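Local coordinates for protein SAR-endolysin (Enterobacteria phage P1, PDB 1XJU) that hydrolyses the glycan strands of bacterial peptidoglycan as a membrane-released endolysin, breaking down the host cell wall so that new phage particles escape, at residues R142-K145 against E146-L149; A50-W53 against E54-I57. All coordinates share one frame; numbering follows the deposited sequence.

How the interactions relate
Both contacts lie within single helices of the phage lysozyme fold. Interaction 2 comes first along the chain, on the long helix 46-67, and interaction 1 follows near the C-terminus, on helix 137-151. Their centres are about 22 Å apart and their nearest atoms about 7 Å, so they do not touch; helices 4-10 and 75-88 have side chains in contact with both. Interaction 1 is a buried salt-bridge network, interaction 2 a water-bridged kink followed by regular helix. Each brings one side chain into the neighbourhood of Cys23, an active-site residue, with Arg142 about 8 Å and Trp53 about 6 Å away between side chains, in this secreted but inactive form.

Interaction 1 of 2, residues R142-K145 against E146-L149; sequences RREK and ERQL
Glu146 lays its carboxylate alongside the guanidinium of Arg143, one turn back on the same helix, and is gripped side-on by two nitrogens. Arg143 NE donates to Glu146 OE2 over 2.7 Å, and Arg143 NH1 to Glu146 OE1 over 3.0 Å; both bonds are nearly straight and meet the oxygens on their syn sides, though well out of the carboxylate plane. The acceptors lie close to the guanidinium plane, although the two flat groups are turned 35° apart. Bends at chi2 and chi3 fold the Arg143 chain back, bringing NE and NH1 level with the carboxylate, while Glu146 stays extended beyond CG.

Arg142 adds a third bond from a different direction. Its NE lies 2.8 Å from Glu146 OE1, above the carboxylate plane, and the two planes stand 84° apart. This salt bridge is more bent, with an N-H...O angle of 135°. Arg142 NE and Arg143 NH1 approach OE1 from the same face, and Ser83 OG is a further hydrogen-bonding partner of that oxygen. Two arginines beside one buried glutamate would be expected to favour its ionised form, while the paired bonds from Arg143 restrain rotation of the carboxylate.

Farther round the helix, Glu144 CG lies over one face of the Arg147 guanidinium, 3.8 Å from Arg147 NH1; the charged atoms do not meet, Glu144 OE2 being 4.7 Å from Arg147 NH1. Arg147 NE instead bonds to Gln148 OE1, 3.0 Å away, in the plane of that amide. Long, flexible polar chains suit this more exposed side.

The network faces helix 75-88, where Ser83 also binds Arg142 NH2 and Asn87 binds Arg143 NH1. Phe128 O takes Arg143 NH2, tying in the loop before strand 130-131, while Leu9 of helix 4-10 packs against Lys145, Glu146 and Leu149.

Interaction 2 of 2, residues A50-W53 against E54-I57; sequences AADW and EKNI
Trp53 and Ile57, one turn apart on helix 46-67, form the buried side of this contact. The delta methyl of Ile57 reaches the pyrrole part of the indole, with CD1 3.8 Å from Trp53 NE1. A first torsion of -170° sets the Trp53 ring beside its own carbonyl carbon; Ile57 CG1 lies anti to its carbonyl carbon, and the extended chi2 carries the methyl back toward the ring. A broad aromatic and a branched aliphatic side chain suit this apolar face: Phe86 of helix 75-88 meets the indole edge-to-face, and Ile10 of helix 4-10 touches both residues. Trp53 also touches Ala13 and Cys16 of helix 13-18, makes a weak hydrogen bond from NE1 to Gly11 O, and has its side chain about 7 Å from that of Glu14, a probable active-site residue.

The backbone around Asp52 is less regular. Its phi/psi of -95°/4° departs from regular helix, and the amides of Glu54 and Lys55 lack the usual bond to the residue four back. The helix is kinked here, and waters bridge instead. Water 1 donates to Ala50 O and accepts from Glu54 N, 3.0 Å away; water 2 likewise joins Ala51 O to Lys55 N, at 2.9 Å. Regular bonding resumes with Asn56 N to Asp52 O at 2.9 Å, followed by Ile57 N to Trp53 O.

Between the two sides, Asn56 lays its ND2 against Asp52 CB, 3.8 Å away, and touches Phe86. On the solvent side the side chains engage more loosely. Asp52 and Lys55 carry opposite charges, but OD2 and NZ remain 6.2 Å apart, and Asp52 OD1 bonds instead to Gln48 NE2.

Interaction 1 of 2, residues R142-K145 against E146-L149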
loop_
_atom_site.group_PDB
_atom_site.type_symbol
_atom_site.label_atom_id
_atom_site.label_comp_id
_atom_site.label_asym_id
_atom_site.label_seq_id
_atom_site.Cartn_x
_atom_site.Cartn_y
_atom_site.Cartn_z
ATOM N N ARG A 142 0.056 -3.927 -9.691
ATOM C CA ARG A 142 -0.704 -3.087 -8.780
ATOM C C ARG A 142 0.015 -1.777 -8.566
ATOM O O ARG A 142 -0.644 -0.732 -8.631
ATOM C CB ARG A 142 -0.922 -3.870 -7.494
ATOM C CG ARG A 142 -1.609 -3.133 -6.399
ATOM C CD ARG A 142 -2.960 -2.594 -6.766
ATOM N NE ARG A 142 -3.637 -2.028 -5.551
ATOM C CZ ARG A 142 -4.411 -2.683 -4.685
ATOM N NH1 ARG A 142 -4.808 -3.930 -4.975
ATOM N NH2 ARG A 142 -4.921 -2.088 -3.615
ATOM N N ARG A 143 1.274 -1.832 -8.206
ATOM C CA ARG A 143 2.042 -0.597 -7.951
ATOM C C ARG A 143 2.081 0.303 -9.174
ATOM O O ARG A 143 2.011 1.534 -9.052
ATOM C CB ARG A 143 3.438 -0.910 -7.501
ATOM C CG ARG A 143 3.558 -1.595 -6.129
ATOM C CD ARG A 143 3.102 -0.816 -4.941
ATOM N NE ARG A 143 1.704 -0.968 -4.631
ATOM C CZ ARG A 143 1.208 -2.013 -3.969
ATOM N NH1 ARG A 143 -0.055 -2.039 -3.648
ATOM N NH2 ARG A 143 1.999 -3.037 -3.663
ATOM N N GLU A 144 2.208 -0.279 -10.357
ATOM C CA GLU A 144 2.259 0.542 -11.587
ATOM C C GLU A 144 0.938 1.180 -11.868
ATOM O O GLU A 144 0.865 2.360 -12.270
ATOM C CB GLU A 144 2.784 -0.296 -12.756
ATOM C CG GLU A 144 4.223 -0.744 -12.538
ATOM C CD GLU A 144 4.747 -1.754 -13.538
ATOM O OE1 GLU A 144 3.931 -2.249 -14.334
ATOM O OE2 GLU A 144 5.977 -2.074 -13.482
ATOM N N LYS A 145 -0.154 0.497 -11.638
ATOM C CA LYS A 145 -1.446 1.092 -11.803
ATOM C C LYS A 145 -1.700 2.215 -10.771
ATOM O O LYS A 145 -2.211 3.297 -11.108
ATOM C CB LYS A 145 -2.563 0.055 -11.690
ATOM C CG LYS A 145 -2.604 -0.904 -12.830
ATOM C CD LYS A 145 -3.652 -1.941 -12.696
ATOM C CE LYS A 145 -3.577 -2.889 -13.888
ATOM N NZ LYS A 145 -3.878 -2.291 -15.215
ATOM N N GLU A 146 -1.310 2.009 -9.532
ATOM C CA GLU A 146 -1.368 3.082 -8.562
ATOM C C GLU A 146 -0.519 4.264 -8.988
ATOM O O GLU A 146 -0.967 5.428 -8.833
ATOM C CB GLU A 146 -0.917 2.577 -7.169
ATOM C CG GLU A 146 -1.849 1.590 -6.502
ATOM C CD GLU A 146 -1.195 0.899 -5.348
ATOM O OE1 GLU A 146 -1.933 0.070 -4.680
ATOM O OE2 GLU A 146 0.012 1.045 -5.166
ATOM N N ARG A 147 0.665 4.032 -9.503
ATOM C CA ARG A 147 1.546 5.110 -9.932
ATOM C C ARG A 147 0.904 5.950 -11.016
ATOM O O ARG A 147 0.980 7.168 -10.966
ATOM C CB ARG A 147 2.881 4.549 -10.369
ATOM C CG ARG A 147 3.797 5.529 -11.080
ATOM C CD ARG A 147 5.045 4.899 -11.629
ATOM N NE ARG A 147 4.715 4.117 -12.832
ATOM C CZ ARG A 147 5.511 3.178 -13.384
ATOM N NH1 ARG A 147 5.058 2.476 -14.418
ATOM N NH2 ARG A 147 6.726 2.910 -12.908
ATOM N N GLN A 148 0.255 5.329 -11.972
ATOM C CA GLN A 148 -0.380 6.112 -13.019
ATOM C C GLN A 148 -1.516 6.944 -12.494
ATOM O O GLN A 148 -1.661 8.107 -12.953
ATOM C CB GLN A 148 -0.781 5.214 -14.146
ATOM C CG GLN A 148 0.467 4.590 -14.860
ATOM C CD GLN A 148 1.661 5.591 -15.154
ATOM O OE1 GLN A 148 2.738 5.487 -14.540
ATOM N NE2 GLN A 148 1.448 6.551 -16.072
ATOM N N LEU A 149 -2.304 6.420 -11.574
ATOM C CA LEU A 149 -3.299 7.250 -10.928
ATOM C C LEU A 149 -2.650 8.424 -10.191
ATOM O O LEU A 149 -3.040 9.581 -10.362
ATOM C CB LEU A 149 -4.142 6.436 -9.952
ATOM C CG LEU A 149 -5.083 7.251 -9.085
ATOM C CD1 LEU A 149 -6.088 8.052 -9.926
ATOM C CD2 LEU A 149 -5.843 6.319 -8.115
#

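Interaction 2 of 2, residues A50-W53 against E54-I57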
loop_
_atom_site.group_PDB
_atom_site.type_symbol
_atom_site.label_atom_id
_atom_site.label_comp_id
_atom_site.label_asym_id
_atom_site.label_seq_id
_atom_site.Cartn_x
_atom_site.Cartn_y
_atom_site.Cartn_z
ATOM N N ALA A 50 -14.456 -9.057 5.372
ATOM C CA ALA A 50 -15.497 -8.195 4.899
ATOM C C ALA A 50 -15.932 -7.215 5.971
ATOM O O ALA A 50 -16.157 -6.022 5.661
ATOM C CB ALA A 50 -16.692 -9.021 4.460
ATOM N N ALA A 51 -16.034 -7.657 7.229
ATOM C CA ALA A 51 -16.507 -6.790 8.281
ATOM C C ALA A 51 -15.519 -5.641 8.521
ATOM O O ALA A 51 -15.944 -4.555 8.901
ATOM C CB ALA A 51 -16.665 -7.583 9.554
ATOM N N ASP A 52 -14.227 -5.918 8.348
ATOM C CA ASP A 52 -13.200 -4.924 8.640
ATOM C C ASP A 52 -12.741 -4.118 7.449
ATOM O O ASP A 52 -11.849 -3.268 7.586
ATOM C CB ASP A 52 -12.028 -5.645 9.267
ATOM C CG ASP A 52 -12.381 -6.112 10.671
ATOM O OD1 ASP A 52 -11.568 -6.814 11.277
ATOM O OD2 ASP A 52 -13.429 -5.752 11.237
ATOM N N TRP A 53 -13.335 -4.307 6.310
ATOM C CA TRP A 53 -12.817 -3.757 5.060
ATOM C C TRP A 53 -12.773 -2.220 5.137
ATOM O O TRP A 53 -11.725 -1.604 4.879
ATOM C CB TRP A 53 -13.700 -4.216 3.918
ATOM C CG TRP A 53 -13.149 -3.918 2.570
ATOM C CD1 TRP A 53 -13.368 -2.855 1.743
ATOM C CD2 TRP A 53 -12.211 -4.740 1.881
ATOM N NE1 TRP A 53 -12.631 -2.959 0.590
ATOM C CE2 TRP A 53 -11.930 -4.124 0.621
ATOM C CE3 TRP A 53 -11.616 -5.992 2.156
ATOM C CZ2 TRP A 53 -11.085 -4.708 -0.319
ATOM C CZ3 TRP A 53 -10.808 -6.558 1.230
ATOM C CH2 TRP A 53 -10.519 -5.911 0.003
ATOM N N GLU A 54 -13.913 -1.601 5.480
ATOM C CA GLU A 54 -13.967 -0.134 5.557
ATOM C C GLU A 54 -13.081 0.426 6.629
ATOM O O GLU A 54 -12.441 1.470 6.418
ATOM C CB GLU A 54 -15.411 0.338 5.757
ATOM C CG GLU A 54 -16.208 0.113 4.519
ATOM C CD GLU A 54 -15.672 0.953 3.368
ATOM O OE1 GLU A 54 -15.188 2.079 3.611
ATOM O OE2 GLU A 54 -15.676 0.451 2.272
ATOM N N LYS A 55 -13.000 -0.248 7.771
ATOM C CA LYS A 55 -12.101 0.159 8.830
ATOM C C LYS A 55 -10.679 0.150 8.306
ATOM O O LYS A 55 -9.883 1.070 8.620
ATOM C CB LYS A 55 -12.253 -0.805 10.036
ATOM C CG LYS A 55 -11.132 -0.752 11.143
ATOM C CD LYS A 55 -11.020 -2.041 12.042
ATOM C CE LYS A 55 -9.990 -1.879 13.195
ATOM N NZ LYS A 55 -10.562 -1.296 14.442
ATOM N N ASN A 56 -10.346 -0.847 7.513
ATOM C CA ASN A 56 -8.988 -0.933 7.013
ATOM C C ASN A 56 -8.688 0.144 5.984
ATOM O O ASN A 56 -7.557 0.645 5.936
ATOM C CB ASN A 56 -8.670 -2.340 6.508
ATOM C CG ASN A 56 -8.381 -3.310 7.639
ATOM O OD1 ASN A 56 -7.720 -2.961 8.614
ATOM N ND2 ASN A 56 -8.807 -4.566 7.476
ATOM N N ILE A 57 -9.661 0.542 5.203
ATOM C CA ILE A 57 -9.490 1.719 4.323
ATOM C C ILE A 57 -9.238 2.966 5.164
ATOM O O ILE A 57 -8.318 3.736 4.853
ATOM C CB ILE A 57 -10.648 1.895 3.379
ATOM C CG1 ILE A 57 -10.726 0.708 2.413
ATOM C CG2 ILE A 57 -10.497 3.204 2.562
ATOM C CD1 ILE A 57 -11.919 0.712 1.493
HETATM O O HOH W 1 -16.465 -3.106 5.977
HETATM O O HOH W 2 -15.240 -1.815 8.624
#